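PDB 2DS2: sweet protein mabinlin-2 chain B from Capparis masaikai, which forms the larger chain of a heat-stable 2S seed storage albumin that induces a sweet taste. Local coordinates for residues 55-60 and 64-69; 12-17 and 24-29. All blocks are in the same frame, centred on the assembly; numbering follows the deposited sequence.

Interaction 1 (55-60 and 64-69); sequences LPNICN and IGACPF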
loop_
_atom_site.group_PDB
_atom_site.type_symbol
_atom_site.label_atom_id
_atom_site.label_comp_id
_atom_site.label_asym_id
_atom_site.label_seq_id
_atom_site.Cartn_x
_atom_site.Cartn_y
_atom_site.Cartn_z
ATOM N N LEU B 55 4.754 -2.507 3.625
ATOM C CA LEU B 55 4.246 -1.491 4.527
ATOM C C LEU B 55 3.885 -1.948 5.941
ATOM O O LEU B 55 4.085 -1.201 6.894
ATOM C CB LEU B 55 3.071 -0.755 3.876
ATOM C CG LEU B 55 3.566 0.426 3.031
ATOM C CD1 LEU B 55 2.474 0.907 2.102
ATOM C CD2 LEU B 55 4.024 1.535 3.953
ATOM N N PRO B 56 3.361 -3.177 6.106
ATOM C CA PRO B 56 3.035 -3.565 7.482
ATOM C C PRO B 56 4.269 -3.522 8.384
ATOM O O PRO B 56 4.186 -3.130 9.550
ATOM C CB PRO B 56 2.477 -4.974 7.318
ATOM C CG PRO B 56 1.845 -4.915 5.957
ATOM C CD PRO B 56 2.908 -4.207 5.157
ATOM N N ASN B 57 5.413 -3.918 7.832
ATOM C CA ASN B 57 6.660 -3.914 8.585
ATOM C C ASN B 57 7.238 -2.505 8.699
ATOM O O ASN B 57 7.714 -2.104 9.760
ATOM C CB ASN B 57 7.682 -4.840 7.925
ATOM C CG ASN B 57 7.286 -6.298 8.009
ATOM O OD1 ASN B 57 6.811 -6.764 9.046
ATOM N ND2 ASN B 57 7.497 -7.032 6.923
ATOM N N ILE B 58 7.189 -1.757 7.603
ATOM C CA ILE B 58 7.702 -0.395 7.581
ATOM C C ILE B 58 6.963 0.467 8.591
ATOM O O ILE B 58 7.542 1.379 9.190
ATOM C CB ILE B 58 7.532 0.240 6.184
ATOM C CG1 ILE B 58 8.306 -0.572 5.144
ATOM C CG2 ILE B 58 8.004 1.688 6.205
ATOM C CD1 ILE B 58 8.147 -0.064 3.729
ATOM N N CYS B 59 5.677 0.172 8.774
ATOM C CA CYS B 59 4.831 0.910 9.700
ATOM C C CYS B 59 4.869 0.340 11.109
ATOM O O CYS B 59 4.277 0.898 12.028
ATOM C CB CYS B 59 3.388 0.897 9.206
ATOM S SG CYS B 59 3.098 1.914 7.732
ATOM N N ASN B 60 5.561 -0.782 11.261
ATOM C CA ASN B 60 5.688 -1.451 12.546
ATOM C C ASN B 60 4.354 -1.916 13.120
ATOM O O ASN B 60 4.096 -1.786 14.317
ATOM C CB ASN B 60 6.421 -0.552 13.542
ATOM C CG ASN B 60 7.861 -0.275 13.121
ATOM O OD1 ASN B 60 8.601 -1.192 12.759
ATOM N ND2 ASN B 60 8.263 0.990 13.175
ATOM N N ILE B 64 2.194 -8.556 11.912
ATOM C CA ILE B 64 1.906 -8.629 10.488
ATOM C C ILE B 64 3.198 -8.398 9.726
ATOM O O ILE B 64 3.845 -7.365 9.884
ATOM C CB ILE B 64 0.883 -7.556 10.045
ATOM C CG1 ILE B 64 -0.405 -7.696 10.854
ATOM C CG2 ILE B 64 0.572 -7.713 8.557
ATOM C CD1 ILE B 64 -1.444 -6.644 10.534
ATOM N N GLY B 65 3.573 -9.367 8.903
ATOM C CA GLY B 65 4.785 -9.222 8.125
ATOM C C GLY B 65 4.436 -8.767 6.725
ATOM O O GLY B 65 3.323 -8.300 6.473
ATOM N N ALA B 66 5.387 -8.900 5.809
ATOM C CA ALA B 66 5.163 -8.505 4.426
ATOM C C ALA B 66 3.992 -9.290 3.841
ATOM O O ALA B 66 3.905 -10.510 4.008
ATOM C CB ALA B 66 6.425 -8.751 3.610
ATOM N N CYS B 67 3.083 -8.587 3.168
ATOM C CA CYS B 67 1.924 -9.220 2.555
ATOM C C CYS B 67 2.390 -10.006 1.340
ATOM O O CYS B 67 3.064 -9.471 0.464
ATOM C CB CYS B 67 0.900 -8.171 2.113
ATOM S SG CYS B 67 0.212 -7.150 3.451
ATOM N N PRO B 68 2.047 -11.294 1.276
ATOM C CA PRO B 68 2.475 -12.091 0.128
ATOM C C PRO B 68 1.540 -12.014 -1.072
ATOM O O PRO B 68 1.554 -12.909 -1.917
ATOM C CB PRO B 68 2.548 -13.497 0.709
ATOM C CG PRO B 68 1.380 -13.503 1.644
ATOM C CD PRO B 68 1.507 -12.157 2.343
ATOM N N PHE B 69 0.734 -10.958 -1.167
ATOM C CA PHE B 69 -0.187 -10.861 -2.293
ATOM C C PHE B 69 0.518 -10.720 -3.634
ATOM O O PHE B 69 1.543 -10.049 -3.752
ATOM C CB PHE B 69 -1.223 -9.733 -2.094
ATOM C CG PHE B 69 -0.639 -8.376 -1.788
ATOM C CD1 PHE B 69 0.227 -7.745 -2.671
ATOM C CD2 PHE B 69 -1.018 -7.700 -0.631
ATOM C CE1 PHE B 69 0.707 -6.458 -2.410
ATOM C CE2 PHE B 69 -0.545 -6.418 -0.360
ATOM C CZ PHE B 69 0.318 -5.797 -1.249
#
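The side-chain amide of N57 approaches the backbone of I64 to A66 with its outer end, its carbon CG lying 3.8 Å from G65 CA, while A66 CB packs beside the same group. In the preceding residue, the ring of P56 rests against the loop, with P56 CB 3.5 Å from G65 O. Of the two branches of I64, CG2 makes the contact with this ring. It stands anti to the backbone N because CG1 occupies the position anti to the carbonyl carbon (chi1 -57°), and it comes to 3.6 Å from P56 CB. The next ring carbon, P56 CG, meets C67 SG at 3.7 Å. That sulfur is bonded to C23 SG, so the proline packs directly on a disulfide. The backbones come closest at N57 and G65, whose CA atoms are 5.6 Å apart.

The turn that carries these residues is the last of helix 42-58. The helix is kinked here, since the N atoms of P56 and N57 make no bond to the preceding turn. C59 N still reaches L55 O at 2.8 Å, and N60, with a positive phi of 62°, ends the helix in a Schellman motif, N60 N to N57 O at 2.9 Å being one of its two bonds back into the last turn. The chain then folds back along the helix it has just left, where C67 also bonds to R53 through the backbone. The buried side of the contact is thus mainly hydrocarbon and a disulfide sulfur, with the carbonyl G65 O against the proline ring, and the returning loop is held by a covalent link as well as by apolar packing on P56.

Interaction 2 (12-17 and 24-29); sequences NQLRQV and PVLRQA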
loop_
_atom_site.group_PDB
_atom_site.type_symbol
_atom_site.label_atom_id
_atom_site.label_comp_id
_atom_site.label_asym_id
_atom_site.label_seq_id
_atom_site.Cartn_x
_atom_site.Cartn_y
_atom_site.Cartn_z
ATOM N N ASN B 12 -0.367 6.041 9.684
ATOM C CA ASN B 12 -1.443 6.430 10.591
ATOM C C ASN B 12 -2.765 5.813 10.150
ATOM O O ASN B 12 -3.538 5.341 10.979
ATOM C CB ASN B 12 -1.605 7.950 10.654
ATOM C CG ASN B 12 -0.517 8.622 11.467
ATOM O OD1 ASN B 12 -0.018 8.062 12.441
ATOM N ND2 ASN B 12 -0.160 9.842 11.081
ATOM N N GLN B 13 -3.009 5.821 8.841
ATOM C CA GLN B 13 -4.236 5.267 8.285
ATOM C C GLN B 13 -4.252 3.750 8.397
ATOM O O GLN B 13 -5.258 3.158 8.779
ATOM C CB GLN B 13 -4.378 5.661 6.814
ATOM C CG GLN B 13 -4.538 7.143 6.586
ATOM C CD GLN B 13 -4.712 7.481 5.123
ATOM O OE1 GLN B 13 -3.832 7.216 4.306
ATOM N NE2 GLN B 13 -5.851 8.069 4.784
ATOM N N LEU B 14 -3.128 3.127 8.053
ATOM C CA LEU B 14 -3.010 1.680 8.095
ATOM C C LEU B 14 -3.258 1.148 9.508
ATOM O O LEU B 14 -3.743 0.027 9.679
ATOM C CB LEU B 14 -1.620 1.260 7.597
ATOM C CG LEU B 14 -1.468 -0.132 6.980
ATOM C CD1 LEU B 14 -2.423 -0.274 5.799
ATOM C CD2 LEU B 14 -0.029 -0.336 6.522
ATOM N N ARG B 15 -2.944 1.951 10.520
ATOM C CA ARG B 15 -3.154 1.515 11.898
ATOM C C ARG B 15 -4.608 1.588 12.340
ATOM O O ARG B 15 -4.968 1.048 13.386
ATOM C CB ARG B 15 -2.283 2.329 12.862
ATOM C CG ARG B 15 -0.803 2.081 12.696
ATOM C CD ARG B 15 0.026 2.768 13.773
ATOM N NE ARG B 15 1.453 2.646 13.489
ATOM C CZ ARG B 15 2.213 3.625 13.006
ATOM N NH1 ARG B 15 1.692 4.819 12.755
ATOM N NH2 ARG B 15 3.496 3.402 12.753
ATOM N N GLN B 16 -5.449 2.242 11.544
ATOM C CA GLN B 16 -6.862 2.361 11.884
ATOM C C GLN B 16 -7.731 1.272 11.265
ATOM O O GLN B 16 -8.876 1.084 11.671
ATOM C CB GLN B 16 -7.400 3.721 11.455
ATOM C CG GLN B 16 -6.671 4.895 12.067
ATOM C CD GLN B 16 -7.318 6.204 11.691
ATOM O OE1 GLN B 16 -8.478 6.449 12.020
ATOM N NE2 GLN B 16 -6.579 7.049 10.992
ATOM N N VAL B 17 -7.199 0.558 10.279
ATOM C CA VAL B 17 -7.963 -0.507 9.642
ATOM C C VAL B 17 -7.838 -1.792 10.457
ATOM O O VAL B 17 -6.841 -2.003 11.147
ATOM C CB VAL B 17 -7.469 -0.790 8.200
ATOM C CG1 VAL B 17 -7.538 0.477 7.362
ATOM C CG2 VAL B 17 -6.060 -1.337 8.232
ATOM N N PRO B 24 -5.415 -6.768 2.616
ATOM C CA PRO B 24 -6.377 -6.487 1.549
ATOM C C PRO B 24 -6.463 -5.003 1.153
ATOM O O PRO B 24 -6.628 -4.695 -0.029
ATOM C CB PRO B 24 -7.696 -7.049 2.091
ATOM C CG PRO B 24 -7.447 -7.303 3.553
ATOM C CD PRO B 24 -5.999 -7.662 3.629
ATOM N N VAL B 25 -6.343 -4.084 2.108
ATOM C CA VAL B 25 -6.401 -2.668 1.730
ATOM C C VAL B 25 -5.112 -2.241 1.037
ATOM O O VAL B 25 -5.134 -1.363 0.175
ATOM C CB VAL B 25 -6.676 -1.717 2.926
ATOM C CG1 VAL B 25 -7.976 -2.114 3.617
ATOM C CG2 VAL B 25 -5.498 -1.708 3.892
ATOM N N LEU B 26 -3.989 -2.856 1.404
ATOM C CA LEU B 26 -2.721 -2.520 0.761
ATOM C C LEU B 26 -2.721 -3.046 -0.668
ATOM O O LEU B 26 -2.136 -2.438 -1.568
ATOM C CB LEU B 26 -1.538 -3.101 1.552
ATOM C CG LEU B 26 -1.160 -2.275 2.789
ATOM C CD1 LEU B 26 -0.091 -2.996 3.623
ATOM C CD2 LEU B 26 -0.635 -0.926 2.328
ATOM N N ARG B 27 -3.367 -4.187 -0.884
ATOM C CA ARG B 27 -3.450 -4.735 -2.230
ATOM C C ARG B 27 -4.234 -3.728 -3.082
ATOM O O ARG B 27 -3.871 -3.447 -4.224
ATOM C CB ARG B 27 -4.189 -6.072 -2.211
ATOM C CG ARG B 27 -4.255 -6.777 -3.557
ATOM C CD ARG B 27 -2.877 -7.236 -3.998
ATOM N NE ARG B 27 -2.945 -8.192 -5.098
ATOM C CZ ARG B 27 -3.487 -7.932 -6.283
ATOM N NH1 ARG B 27 -4.012 -6.740 -6.526
ATOM N NH2 ARG B 27 -3.504 -8.865 -7.225
ATOM N N GLN B 28 -5.304 -3.183 -2.505
ATOM C CA GLN B 28 -6.138 -2.218 -3.215
ATOM C C GLN B 28 -5.402 -0.908 -3.454
ATOM O O GLN B 28 -5.605 -0.254 -4.481
ATOM C CB GLN B 28 -7.433 -1.958 -2.441
ATOM C CG GLN B 28 -8.334 -3.182 -2.356
ATOM C CD GLN B 28 -8.806 -3.659 -3.720
ATOM O OE1 GLN B 28 -9.109 -4.839 -3.908
ATOM N NE2 GLN B 28 -8.883 -2.739 -4.678
ATOM N N ALA B 29 -4.553 -0.519 -2.511
ATOM C CA ALA B 29 -3.788 0.714 -2.676
ATOM C C ALA B 29 -2.811 0.504 -3.823
ATOM O O ALA B 29 -2.598 1.382 -4.652
ATOM C CB ALA B 29 -3.038 1.056 -1.395
#
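V25 O accepts a 2.9 Å bond from A29 N within helix 22-36, and V25 turns its side chain from that helix onto L14 and V17. Across the contact everything is apolar. L14 CD1 is the central methyl, lying 3.9 Å from V25 CG2 and 3.8 Å from L26 CG, so it sits against two successive residues of the facing helix. Its place follows from L14 CG standing anti to the backbone N (chi1 -154°), which carries the branch over to L26. The two leucine side chains meet at about a right angle, and the second methyl, L14 CD2, touches L26 CD1 at 3.9 Å. V17 CG2 adds a looser contact with V25 CG2, 4.4 Å away. An alanine in place of L26 would remove the branch that L14 CD1 and CD2 pack on, and would probably open a gap beside these methyls and leave L55 and P56 without the leucine they pack on. All four touching residues are buried. The contact joins the end of helix 6-14 to the start of helix 22-36, with helix 42-58 packing on both leucines, F69 on L26, and C59 on L14.

The two contacts, with centres about 10 Å apart, follow one another along the chain and meet in a shared apolar core. L26 is the common element: its CD2 lies 3.6 Å from L55 CD1 and its CD1 3.6 Å from P56 CD, so the leucine that receives L14 in interaction 2 also packs against the helix turn of interaction 1. R15 NH2 probably hydrogen-bonds to C59 O at 2.7 Å, and F69 packs on R27. Disulfides C11-C59 and C23-C67 reinforce this joining of helices 6-14, 22-36 and 42-58 with the returning loop, a cross-linked helical fold of the 2S albumin family consistent with the protein's heat stability.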